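Local coordinates for protein D-glucosaminate-6-phosphate ammonia lyase (Salmonella typhimurium, PDB 7LCE) that belongs to the selenocysteine synthase-like family of pyridoxal phosphate-dependent proteins, at residues Met21-Val26 / Ala328-Lys333; Met34-Arg39 / Asn250-Val255; Ser281-Leu286 / Leu355-Leu360. One frame throughout, in Å; residues are numbered along the deposited sequence.

Interaction 1. Residues Met21-Val26 / Ala328-Lys333; sequences MTILGV and AIYARK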
ATOM      1  N   MET A  21     -31.993 -37.340   9.676  1.00 66.85           N
ATOM      2  CA  MET A  21     -32.180 -35.901   9.534  1.00 69.62           C
ATOM      3  C   MET A  21     -31.558 -35.153  10.706  1.00 72.47           C
ATOM      4  O   MET A  21     -31.774 -35.516  11.867  1.00 74.93           O
ATOM      5  CB  MET A  21     -33.669 -35.579   9.429  1.00 60.12           C
ATOM      6  CG  MET A  21     -34.304 -36.117   8.162  1.00 73.98           C
ATOM      7  SD  MET A  21     -36.024 -35.629   7.953  1.00109.72           S
ATOM      8  CE  MET A  21     -36.380 -34.850   9.521  1.00 65.20           C
ATOM      9  N   THR A  22     -30.804 -34.096  10.397  1.00 70.03           N
ATOM     10  CA  THR A  22     -30.142 -33.329  11.448  1.00 66.00           C
ATOM     11  C   THR A  22     -31.138 -32.616  12.355  1.00 61.72           C
ATOM     12  O   THR A  22     -30.825 -32.353  13.522  1.00 70.57           O
ATOM     13  CB  THR A  22     -29.171 -32.318  10.834  1.00 64.30           C
ATOM     14  OG1 THR A  22     -29.902 -31.359  10.061  1.00 78.45           O
ATOM     15  CG2 THR A  22     -28.158 -33.025   9.939  1.00 72.34           C
ATOM     16  N   ILE A  23     -32.339 -32.303  11.857  1.00 63.70           N
ATOM     17  CA  ILE A  23     -33.316 -31.595  12.685  1.00 73.39           C
ATOM     18  C   ILE A  23     -33.982 -32.498  13.710  1.00 69.71           C
ATOM     19  O   ILE A  23     -34.724 -32.004  14.569  1.00 69.82           O
ATOM     20  CB  ILE A  23     -34.414 -30.920  11.837  1.00 45.76           C
ATOM     21  CG1 ILE A  23     -35.421 -31.953  11.342  1.00 44.02           C
ATOM     22  CG2 ILE A  23     -33.802 -30.184  10.662  1.00 72.31           C
ATOM     23  CD1 ILE A  23     -36.588 -31.349  10.599  1.00 49.54           C
ATOM     24  N   LEU A  24     -33.747 -33.808  13.643  1.00 70.78           N
ATOM     25  CA  LEU A  24     -34.318 -34.757  14.589  1.00 68.08           C
ATOM     26  C   LEU A  24     -33.263 -35.435  15.454  1.00 73.55           C
ATOM     27  O   LEU A  24     -33.578 -36.404  16.153  1.00 71.29           O
ATOM     28  CB  LEU A  24     -35.134 -35.818  13.849  1.00 56.76           C
ATOM     29  CG  LEU A  24     -36.392 -35.322  13.144  1.00 53.48           C
ATOM     30  CD1 LEU A  24     -37.249 -36.501  12.720  1.00 49.96           C
ATOM     31  CD2 LEU A  24     -37.169 -34.382  14.052  1.00 65.27           C
ATOM     32  N   GLY A  25     -32.023 -34.960  15.420  1.00 61.16           N
ATOM     33  CA  GLY A  25     -30.950 -35.592  16.151  1.00 52.76           C
ATOM     34  C   GLY A  25     -30.079 -36.518  15.335  1.00 60.97           C
ATOM     35  O   GLY A  25     -29.304 -37.282  15.923  1.00 72.45           O
ATOM     36  N   VAL A  26     -30.207 -36.496  14.008  1.00 61.16           N
ATOM     37  CA  VAL A  26     -29.396 -37.288  13.086  1.00 67.67           C
ATOM     38  C   VAL A  26     -29.722 -38.772  13.217  1.00 65.76           C
ATOM     39  O   VAL A  26     -30.274 -39.373  12.290  1.00 71.94           O
ATOM     40  CB  VAL A  26     -27.889 -37.035  13.277  1.00 61.77           C
ATOM     41  CG1 VAL A  26     -27.097 -37.873  12.292  1.00 73.26           C
ATOM     42  CG2 VAL A  26     -27.570 -35.557  13.100  1.00 56.59           C
ATOM     43  N   ALA A 328     -45.164 -36.460  17.079  1.00 71.78           N
ATOM     44  CA  ALA A 328     -44.593 -35.881  15.865  1.00 53.60           C
ATOM     45  C   ALA A 328     -44.095 -36.996  14.951  1.00 69.67           C
ATOM     46  O   ALA A 328     -43.109 -37.669  15.266  1.00 83.12           O
ATOM     47  CB  ALA A 328     -43.463 -34.922  16.220  1.00 66.22           C
ATOM     48  N   ILE A 329     -44.769 -37.188  13.820  1.00 61.23           N
ATOM     49  CA  ILE A 329     -44.422 -38.226  12.852  1.00 66.39           C
ATOM     50  C   ILE A 329     -43.862 -37.556  11.604  1.00 64.15           C
ATOM     51  O   ILE A 329     -44.571 -36.807  10.918  1.00 63.22           O
ATOM     52  CB  ILE A 329     -45.629 -39.111  12.508  1.00 79.42           C
ATOM     53  CG1 ILE A 329     -46.118 -39.858  13.751  1.00 57.72           C
ATOM     54  CG2 ILE A 329     -45.273 -40.086  11.399  1.00 62.42           C
ATOM     55  CD1 ILE A 329     -47.525 -40.385  13.625  1.00 61.32           C
ATOM     56  N   TYR A 330     -42.590 -37.825  11.312  1.00 64.17           N
ATOM     57  CA  TYR A 330     -41.889 -37.225  10.180  1.00 68.15           C
ATOM     58  C   TYR A 330     -41.758 -38.265   9.073  1.00 73.81           C
ATOM     59  O   TYR A 330     -41.013 -39.241   9.211  1.00 72.23           O
ATOM     60  CB  TYR A 330     -40.519 -36.703  10.611  1.00 68.36           C
ATOM     61  CG  TYR A 330     -40.578 -35.459  11.471  1.00 56.19           C
ATOM     62  CD1 TYR A 330     -40.790 -35.547  12.841  1.00 50.93           C
ATOM     63  CD2 TYR A 330     -40.420 -34.198  10.913  1.00 57.57           C
ATOM     64  CE1 TYR A 330     -40.845 -34.413  13.630  1.00 67.25           C
ATOM     65  CE2 TYR A 330     -40.473 -33.057  11.695  1.00 55.69           C
ATOM     66  CZ  TYR A 330     -40.686 -33.169  13.052  1.00 68.60           C
ATOM     67  OH  TYR A 330     -40.739 -32.035  13.835  1.00 65.85           O
ATOM     68  N   ALA A 331     -42.482 -38.057   7.978  1.00 68.19           N
ATOM     69  CA  ALA A 331     -42.409 -38.921   6.809  1.00 54.92           C
ATOM     70  C   ALA A 331     -41.608 -38.257   5.692  1.00 72.38           C
ATOM     71  O   ALA A 331     -41.242 -37.082   5.766  1.00 84.29           O
ATOM     72  CB  ALA A 331     -43.815 -39.271   6.318  1.00 66.91           C
ATOM     73  N   ARG A 332     -41.344 -39.030   4.638  1.00 60.93           N
ATOM     74  CA  ARG A 332     -40.646 -38.499   3.474  1.00 68.66           C
ATOM     75  C   ARG A 332     -41.621 -37.666   2.652  1.00 84.71           C
ATOM     76  O   ARG A 332     -42.639 -38.180   2.173  1.00 72.02           O
ATOM     77  CB  ARG A 332     -40.061 -39.632   2.631  1.00 71.46           C
ATOM     78  CG  ARG A 332     -38.835 -40.300   3.227  1.00 82.53           C
ATOM     79  CD  ARG A 332     -38.348 -41.449   2.350  1.00100.75           C
ATOM     80  NE  ARG A 332     -37.860 -41.008   1.048  1.00 97.29           N
ATOM     81  CZ  ARG A 332     -36.604 -40.674   0.792  1.00111.36           C
ATOM     82  NH1 ARG A 332     -35.673 -40.708   1.733  1.00108.31           N
ATOM     83  NH2 ARG A 332     -36.270 -40.298  -0.440  1.00 97.61           N
ATOM     84  N   LYS A 333     -41.308 -36.383   2.488  1.00 87.90           N
ATOM     85  CA  LYS A 333     -42.165 -35.439   1.783  1.00 86.62           C
ATOM     86  C   LYS A 333     -41.578 -35.027   0.436  1.00 85.78           C
ATOM     87  O   LYS A 333     -41.861 -33.934  -0.060  1.00 97.41           O
ATOM     88  CB  LYS A 333     -42.439 -34.216   2.654  1.00 92.75           C
ATOM     89  CG  LYS A 333     -41.226 -33.683   3.389  1.00 89.76           C
ATOM     90  CD  LYS A 333     -41.628 -32.578   4.351  1.00 93.87           C
ATOM     91  CE  LYS A 333     -42.248 -31.407   3.602  1.00104.58           C
ATOM     92  NZ  LYS A 333     -42.728 -30.337   4.519  1.00106.31           N
TER
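Leu-24 lays both of its methyls over one face of the Tyr-330 ring, and this is where the contact is densest. CD2 sits 3.9 Å from the ring centroid in a CH-pi contact, 19° off the normal, while Leu-24 CD1 lies 3.7 Å from Tyr-330 CD1, nearer the CB end of the ring. With its CG beside the backbone N (chi1 -66°), Leu-24 directs the isopropyl fork from the short 3-10 turn 22-24 across to the strand. Met-21 O accepts from both Leu-24 N and Val-26 N, which holds the turn closed. From segment 21-26 the other approaches to the ring are looser. Met-21 CE comes to 4.3 Å of Tyr-330 CD2, and Ile-23 CD1, from an exposed residue on the solvent side, to 4.4 Å of Tyr-330 CE2, both obliquely. The phenol end is held by the second subunit: Tyr-330 OH is hydrogen-bonded to Glu-46 OE2 of that subunit, whose Phe-44 packs on Leu-24. Strands 13-17 and 327-331 run parallel, and Leu-24 also touches Val-14 and Asn-16. An N-terminal strand pairing with a C-terminal one, the following loop packed on it beside a subunit interface, is consistent with the fold type I architecture of pyridoxal phosphate enzymes.

Interaction 2. Residues Met34-Arg39 / Asn250-Val255; sequences MQATAR and NMVGLV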
ATOM      1  N   MET A  34     -24.456 -47.664  23.496  1.00 80.51           N
ATOM      2  CA  MET A  34     -24.528 -46.755  24.636  1.00 69.26           C
ATOM      3  C   MET A  34     -24.052 -47.424  25.919  1.00 78.92           C
ATOM      4  O   MET A  34     -23.577 -46.736  26.832  1.00 83.19           O
ATOM      5  CB  MET A  34     -25.946 -46.213  24.805  1.00 71.83           C
ATOM      6  CG  MET A  34     -26.326 -45.146  23.787  1.00 85.67           C
ATOM      7  SD  MET A  34     -25.037 -43.898  23.546  1.00 69.62           S
ATOM      8  CE  MET A  34     -25.104 -43.009  25.099  1.00 56.49           C
ATOM      9  N   GLN A  35     -24.183 -48.750  26.020  1.00 80.45           N
ATOM     10  CA  GLN A  35     -23.600 -49.460  27.156  1.00 77.87           C
ATOM     11  C   GLN A  35     -22.091 -49.265  27.189  1.00 77.65           C
ATOM     12  O   GLN A  35     -21.508 -48.994  28.246  1.00 82.52           O
ATOM     13  CB  GLN A  35     -23.939 -50.949  27.083  1.00 85.75           C
ATOM     14  CG  GLN A  35     -25.369 -51.310  27.433  1.00116.83           C
ATOM     15  CD  GLN A  35     -25.592 -52.811  27.447  1.00127.77           C
ATOM     16  OE1 GLN A  35     -24.639 -53.591  27.504  1.00114.59           O
ATOM     17  NE2 GLN A  35     -26.853 -53.223  27.393  1.00121.90           N
ATOM     18  N   ALA A  36     -21.440 -49.406  26.032  1.00 73.98           N
ATOM     19  CA  ALA A  36     -20.002 -49.181  25.952  1.00 78.45           C
ATOM     20  C   ALA A  36     -19.658 -47.718  26.194  1.00 81.70           C
ATOM     21  O   ALA A  36     -18.622 -47.408  26.795  1.00 90.70           O
ATOM     22  CB  ALA A  36     -19.477 -49.638  24.592  1.00 79.72           C
ATOM     23  N   THR A  37     -20.520 -46.803  25.739  1.00 84.70           N
ATOM     24  CA  THR A  37     -20.277 -45.381  25.960  1.00 77.08           C
ATOM     25  C   THR A  37     -20.382 -45.029  27.439  1.00 75.86           C
ATOM     26  O   THR A  37     -19.574 -44.248  27.955  1.00 75.15           O
ATOM     27  CB  THR A  37     -21.263 -44.550  25.139  1.00 78.44           C
ATOM     28  OG1 THR A  37     -21.121 -44.875  23.750  1.00 86.77           O
ATOM     29  CG2 THR A  37     -21.005 -43.061  25.333  1.00 70.37           C
ATOM     30  N   ALA A  38     -21.372 -45.598  28.134  1.00 72.98           N
ATOM     31  CA  ALA A  38     -21.541 -45.313  29.554  1.00 72.86           C
ATOM     32  C   ALA A  38     -20.365 -45.840  30.368  1.00 81.13           C
ATOM     33  O   ALA A  38     -19.883 -45.160  31.282  1.00 85.58           O
ATOM     34  CB  ALA A  38     -22.855 -45.908  30.057  1.00 71.87           C
ATOM     35  N   ARG A  39     -19.895 -47.051  30.060  1.00 79.13           N
ATOM     36  CA  ARG A  39     -18.729 -47.580  30.760  1.00 76.99           C
ATOM     37  C   ARG A  39     -17.500 -46.725  30.487  1.00 68.00           C
ATOM     38  O   ARG A  39     -16.662 -46.525  31.373  1.00 79.93           O
ATOM     39  CB  ARG A  39     -18.482 -49.037  30.360  1.00 72.51           C
ATOM     40  CG  ARG A  39     -19.599 -49.980  30.789  1.00 82.79           C
ATOM     41  CD  ARG A  39     -19.378 -51.412  30.315  1.00 76.21           C
ATOM     42  NE  ARG A  39     -18.108 -51.959  30.778  1.00 83.83           N
ATOM     43  CZ  ARG A  39     -17.156 -52.428  29.982  1.00 94.50           C
ATOM     44  NH1 ARG A  39     -17.309 -52.462  28.668  1.00 92.97           N
ATOM     45  NH2 ARG A  39     -16.028 -52.883  30.519  1.00 90.80           N
ATOM     46  N   ASN A 250     -17.667 -40.733  23.669  1.00 72.73           N
ATOM     47  CA  ASN A 250     -18.107 -40.862  22.287  1.00 77.50           C
ATOM     48  C   ASN A 250     -17.011 -41.385  21.366  1.00 75.23           C
ATOM     49  O   ASN A 250     -17.326 -41.959  20.318  1.00 83.65           O
ATOM     50  CB  ASN A 250     -18.632 -39.520  21.775  1.00 68.29           C
ATOM     51  CG  ASN A 250     -20.002 -39.182  22.335  1.00 65.56           C
ATOM     52  OD1 ASN A 250     -20.445 -39.772  23.321  1.00 65.38           O
ATOM     53  ND2 ASN A 250     -20.680 -38.228  21.710  1.00 90.10           N
ATOM     54  N   MET A 251     -15.739 -41.203  21.728  1.00 69.00           N
ATOM     55  CA  MET A 251     -14.668 -41.882  21.007  1.00 62.25           C
ATOM     56  C   MET A 251     -14.861 -43.391  21.068  1.00 73.65           C
ATOM     57  O   MET A 251     -14.820 -44.079  20.041  1.00 86.24           O
ATOM     58  CB  MET A 251     -13.310 -41.489  21.585  1.00 60.06           C
ATOM     59  CG  MET A 251     -12.841 -40.104  21.200  1.00 60.18           C
ATOM     60  SD  MET A 251     -11.307 -39.648  22.036  1.00 72.24           S
ATOM     61  CE  MET A 251     -10.150 -40.798  21.295  1.00 68.07           C
ATOM     62  N   VAL A 252     -15.088 -43.920  22.272  1.00 72.52           N
ATOM     63  CA  VAL A 252     -15.363 -45.346  22.426  1.00 73.58           C
ATOM     64  C   VAL A 252     -16.678 -45.707  21.746  1.00 75.38           C
ATOM     65  O   VAL A 252     -16.807 -46.776  21.135  1.00 76.78           O
ATOM     66  CB  VAL A 252     -15.369 -45.726  23.918  1.00 60.59           C
ATOM     67  CG1 VAL A 252     -15.794 -47.173  24.105  1.00 67.56           C
ATOM     68  CG2 VAL A 252     -14.001 -45.480  24.532  1.00 63.55           C
ATOM     69  N   GLY A 253     -17.671 -44.819  21.839  1.00 68.27           N
ATOM     70  CA  GLY A 253     -18.960 -45.097  21.226  1.00 62.11           C
ATOM     71  C   GLY A 253     -18.868 -45.302  19.726  1.00 75.74           C
ATOM     72  O   GLY A 253     -19.522 -46.188  19.171  1.00 88.97           O
ATOM     73  N   LEU A 254     -18.045 -44.496  19.051  1.00 72.65           N
ATOM     74  CA  LEU A 254     -17.881 -44.654  17.609  1.00 71.74           C
ATOM     75  C   LEU A 254     -17.275 -46.010  17.265  1.00 74.29           C
ATOM     76  O   LEU A 254     -17.709 -46.670  16.313  1.00 79.84           O
ATOM     77  CB  LEU A 254     -17.013 -43.526  17.051  1.00 69.02           C
ATOM     78  CG  LEU A 254     -16.574 -43.693  15.594  1.00 61.21           C
ATOM     79  CD1 LEU A 254     -17.775 -43.700  14.662  1.00 60.37           C
ATOM     80  CD2 LEU A 254     -15.583 -42.609  15.198  1.00 62.34           C
ATOM     81  N   VAL A 255     -16.266 -46.442  18.026  1.00 67.51           N
ATOM     82  CA  VAL A 255     -15.621 -47.720  17.744  1.00 67.49           C
ATOM     83  C   VAL A 255     -16.605 -48.868  17.934  1.00 76.84           C
ATOM     84  O   VAL A 255     -16.683 -49.783  17.103  1.00 67.92           O
ATOM     85  CB  VAL A 255     -14.368 -47.892  18.621  1.00 66.49           C
ATOM     86  CG1 VAL A 255     -13.719 -49.246  18.359  1.00 69.64           C
ATOM     87  CG2 VAL A 255     -13.388 -46.761  18.358  1.00 66.76           C
TER
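Thr-37 meets the backbone of Gly-253 with its hydroxyl side, OG1 lying 3.3 Å from Gly-253 CA, where glycine has no side chain to hold the helices apart. The other branch of the same threonine, CG2, points to the amide of Asn-250 and stands 3.9 Å from Asn-250 OD1, the two side chains crossing at a slant. Beside this pair, Val-252 CG1 lies 3.9 Å from the carbonyl oxygen of Ala-36 and 4.5 Å from Ala-36 CB. That methyl is anti to the valine's own backbone N (chi1 174°), which carries it across to helix 31-41. Small residues at the crossing go with a close approach: the axes of 34-39 and 250-255 come within 8.0 Å at an angle of 152°, nearly antiparallel, with Thr-37 CA and Gly-253 CA 4.9 Å apart.

The next shell fixes the polar ends. Thr-37 OG1 is hydrogen-bonded to Val-33 O in the preceding turn of its own helix, and Asn-250 ND2 to Thr-219 O and, weakly, to Glu-249 OE2 of the second subunit, while Pro-218 touches both side chains. Ile-5 and Tyr-6 of the second subunit pack on Ala-36 and Val-252 respectively. All five touching residues are buried. Between the two segments the union therefore rests on van der Waals packing, and the main hydrogen bonds of the buried threonine hydroxyl and asparagine NH2 go to backbone carbonyls beyond it, so polar groups can line the interface without pairing across it.

Interaction 3. Residues Ser281-Leu286 / Leu355-Leu360; sequences SAIHGL and LIVARL
The backbone at Ile-283 to Leu-286 folds into a type II beta turn, closed by Leu-286 N to Ile-283 O at 3.2 Å, with Gly-285 at the positive phi (92°) such a turn takes at its third position; both end residues face helix 352-365. Ile-283 reaches over with CD1, which lies 4.2 Å from Val-357 CG1 and at the same distance from Leu-360 CB. Leu-286 comes to the same leucine by its own CD1, 4.0 Å from Leu-360 CB and 4.1 Å from Leu-360 CD2. Leu-360 CB is thus shared by two methyls, one from each end of the turn. Leu-360 has CG beside its backbone N (chi1 -75°), which turns its fork toward Leu-286 CD1, the two side chains crossing at a slant. Val-304 and Val-306 of strand 300-306 also pack on Leu-286. Ile-280 touches both leucines, and Val-318 and Leu-322 of helix 315-324 cover Leu-360 as well. The turn, which carries the chain from helix 270-282 into strand 286-292, is thereby seated on the C-terminal helix. All four touching side chains are aliphatic and buried, so the attraction between the segments is hydrophobic and dispersive, with little directional demand.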
ATOM      1  N   SER A 281     -54.183 -49.057   3.684  1.00 75.61           N
ATOM      2  CA  SER A 281     -55.100 -49.128   2.550  1.00 65.47           C
ATOM      3  C   SER A 281     -56.544 -49.324   2.995  1.00 75.18           C
ATOM      4  O   SER A 281     -57.471 -48.950   2.266  1.00 66.95           O
ATOM      5  CB  SER A 281     -54.675 -50.252   1.607  1.00 57.96           C
ATOM      6  OG  SER A 281     -53.323 -50.093   1.217  1.00 74.23           O
ATOM      7  N   ALA A 282     -56.755 -49.929   4.166  1.00 71.59           N
ATOM      8  CA  ALA A 282     -58.106 -50.064   4.701  1.00 62.82           C
ATOM      9  C   ALA A 282     -58.717 -48.710   5.040  1.00 70.15           C
ATOM     10  O   ALA A 282     -59.945 -48.561   5.011  1.00 78.33           O
ATOM     11  CB  ALA A 282     -58.097 -50.963   5.936  1.00 68.95           C
ATOM     12  N   ILE A 283     -57.883 -47.723   5.367  1.00 68.35           N
ATOM     13  CA  ILE A 283     -58.361 -46.378   5.668  1.00 71.37           C
ATOM     14  C   ILE A 283     -58.881 -45.719   4.397  1.00 69.01           C
ATOM     15  O   ILE A 283     -58.227 -45.756   3.345  1.00 84.86           O
ATOM     16  CB  ILE A 283     -57.242 -45.544   6.311  1.00 75.42           C
ATOM     17  CG1 ILE A 283     -56.806 -46.157   7.641  1.00 65.87           C
ATOM     18  CG2 ILE A 283     -57.688 -44.110   6.519  1.00 73.07           C
ATOM     19  CD1 ILE A 283     -55.361 -45.884   7.985  1.00 58.65           C
ATOM     20  N   HIS A 284     -60.058 -45.107   4.490  1.00 60.95           N
ATOM     21  CA  HIS A 284     -60.671 -44.479   3.326  1.00 71.58           C
ATOM     22  C   HIS A 284     -59.849 -43.282   2.870  1.00 81.44           C
ATOM     23  O   HIS A 284     -59.536 -42.389   3.664  1.00 87.94           O
ATOM     24  CB  HIS A 284     -62.095 -44.039   3.660  1.00 70.59           C
ATOM     25  CG  HIS A 284     -62.889 -43.601   2.471  1.00 85.33           C
ATOM     26  ND1 HIS A 284     -63.101 -44.410   1.376  1.00 94.33           N
ATOM     27  CD2 HIS A 284     -63.516 -42.431   2.201  1.00 79.79           C
ATOM     28  CE1 HIS A 284     -63.830 -43.759   0.485  1.00101.52           C
ATOM     29  NE2 HIS A 284     -64.093 -42.556   0.962  1.00 82.93           N
ATOM     30  N   GLY A 285     -59.512 -43.256   1.580  1.00 79.31           N
ATOM     31  CA  GLY A 285     -58.713 -42.191   1.012  1.00 87.24           C
ATOM     32  C   GLY A 285     -57.220 -42.440   0.996  1.00 83.66           C
ATOM     33  O   GLY A 285     -56.482 -41.624   0.427  1.00 80.83           O
ATOM     34  N   LEU A 286     -56.749 -43.514   1.624  1.00 77.63           N
ATOM     35  CA  LEU A 286     -55.334 -43.853   1.678  1.00 77.30           C
ATOM     36  C   LEU A 286     -55.067 -45.168   0.959  1.00 76.30           C
ATOM     37  O   LEU A 286     -55.790 -46.149   1.167  1.00 85.44           O
ATOM     38  CB  LEU A 286     -54.856 -43.952   3.128  1.00 74.84           C
ATOM     39  CG  LEU A 286     -54.776 -42.635   3.895  1.00 62.71           C
ATOM     40  CD1 LEU A 286     -54.163 -42.859   5.266  1.00 65.61           C
ATOM     41  CD2 LEU A 286     -53.986 -41.607   3.104  1.00 77.23           C
ATOM     42  N   LEU A 355     -48.294 -46.999  15.644  1.00 66.20           N
ATOM     43  CA  LEU A 355     -48.710 -45.655  16.027  1.00 58.13           C
ATOM     44  C   LEU A 355     -48.972 -44.785  14.803  1.00 68.53           C
ATOM     45  O   LEU A 355     -49.904 -43.972  14.802  1.00 67.82           O
ATOM     46  CB  LEU A 355     -47.642 -45.022  16.918  1.00 62.80           C
ATOM     47  CG  LEU A 355     -47.373 -45.764  18.228  1.00 60.42           C
ATOM     48  CD1 LEU A 355     -46.210 -45.136  18.981  1.00 63.42           C
ATOM     49  CD2 LEU A 355     -48.627 -45.784  19.086  1.00 57.82           C
ATOM     50  N   ILE A 356     -48.169 -44.950  13.746  1.00 64.32           N
ATOM     51  CA  ILE A 356     -48.355 -44.148  12.539  1.00 63.77           C
ATOM     52  C   ILE A 356     -49.694 -44.464  11.888  1.00 75.08           C
ATOM     53  O   ILE A 356     -50.398 -43.562  11.415  1.00 78.49           O
ATOM     54  CB  ILE A 356     -47.184 -44.361  11.561  1.00 54.80           C
ATOM     55  CG1 ILE A 356     -45.862 -43.941  12.205  1.00 72.59           C
ATOM     56  CG2 ILE A 356     -47.411 -43.581  10.279  1.00 56.66           C
ATOM     57  CD1 ILE A 356     -44.662 -44.111  11.298  1.00 64.75           C
ATOM     58  N   VAL A 357     -50.072 -45.744  11.856  1.00 70.19           N
ATOM     59  CA  VAL A 357     -51.362 -46.114  11.283  1.00 70.02           C
ATOM     60  C   VAL A 357     -52.498 -45.538  12.119  1.00 72.17           C
ATOM     61  O   VAL A 357     -53.519 -45.094  11.582  1.00 75.53           O
ATOM     62  CB  VAL A 357     -51.472 -47.644  11.157  1.00 54.89           C
ATOM     63  CG1 VAL A 357     -52.740 -48.021  10.417  1.00 62.64           C
ATOM     64  CG2 VAL A 357     -50.253 -48.208  10.445  1.00 62.27           C
ATOM     65  N   ALA A 358     -52.335 -45.529  13.444  1.00 75.64           N
ATOM     66  CA  ALA A 358     -53.366 -44.970  14.311  1.00 68.63           C
ATOM     67  C   ALA A 358     -53.537 -43.475  14.074  1.00 77.30           C
ATOM     68  O   ALA A 358     -54.667 -42.976  14.006  1.00 79.65           O
ATOM     69  CB  ALA A 358     -53.029 -45.247  15.775  1.00 59.22           C
ATOM     70  N   ARG A 359     -52.429 -42.740  13.947  1.00 72.82           N
ATOM     71  CA  ARG A 359     -52.535 -41.312  13.668  1.00 73.00           C
ATOM     72  C   ARG A 359     -53.144 -41.073  12.293  1.00 77.90           C
ATOM     73  O   ARG A 359     -53.936 -40.142  12.111  1.00 85.63           O
ATOM     74  CB  ARG A 359     -51.164 -40.648  13.763  1.00 67.09           C
ATOM     75  CG  ARG A 359     -51.179 -39.152  13.478  1.00 75.96           C
ATOM     76  CD  ARG A 359     -51.778 -38.386  14.651  1.00 79.42           C
ATOM     77  NE  ARG A 359     -51.834 -36.948  14.414  1.00 81.15           N
ATOM     78  CZ  ARG A 359     -52.947 -36.275  14.156  1.00 74.50           C
ATOM     79  NH1 ARG A 359     -54.124 -36.876  14.124  1.00 79.09           N
ATOM     80  NH2 ARG A 359     -52.877 -34.965  13.940  1.00 86.88           N
ATOM     81  N   LEU A 360     -52.792 -41.912  11.314  1.00 76.68           N
ATOM     82  CA  LEU A 360     -53.404 -41.805   9.995  1.00 68.50           C
ATOM     83  C   LEU A 360     -54.897 -42.081  10.072  1.00 79.92           C
ATOM     84  O   LEU A 360     -55.698 -41.413   9.406  1.00 84.02           O
ATOM     85  CB  LEU A 360     -52.733 -42.765   9.015  1.00 64.38           C
ATOM     86  CG  LEU A 360     -51.344 -42.390   8.498  1.00 66.68           C
ATOM     87  CD1 LEU A 360     -50.792 -43.506   7.625  1.00 67.44           C
ATOM     88  CD2 LEU A 360     -51.398 -41.079   7.733  1.00 64.59           C
TER

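In the fold
Interactions 1 and 3 adjoin, their centres about 20 Å apart: Ile-329, on the same strand as Tyr-330, packs with its CD1 3.7 Å from Arg-359 CB and also meets Ile-356, so strand 327-331 joins the two contacts. Interaction 2 stands apart, its centre about 24 Å from that of interaction 1 and about 39 Å from that of interaction 3. Interactions 1 and 2 both border the second subunit; no other chain of the assembly touches interaction 3. Segment 21-26 leads toward the cofactor site: its Val-26, which does not touch segment 328-333, packs on Ala-212, neighbour of Lys-213, which carries the pyridoxal phosphate as an aldimine. Calcium ions lie about 8 Å from the side chains of Val-252 and Leu-286.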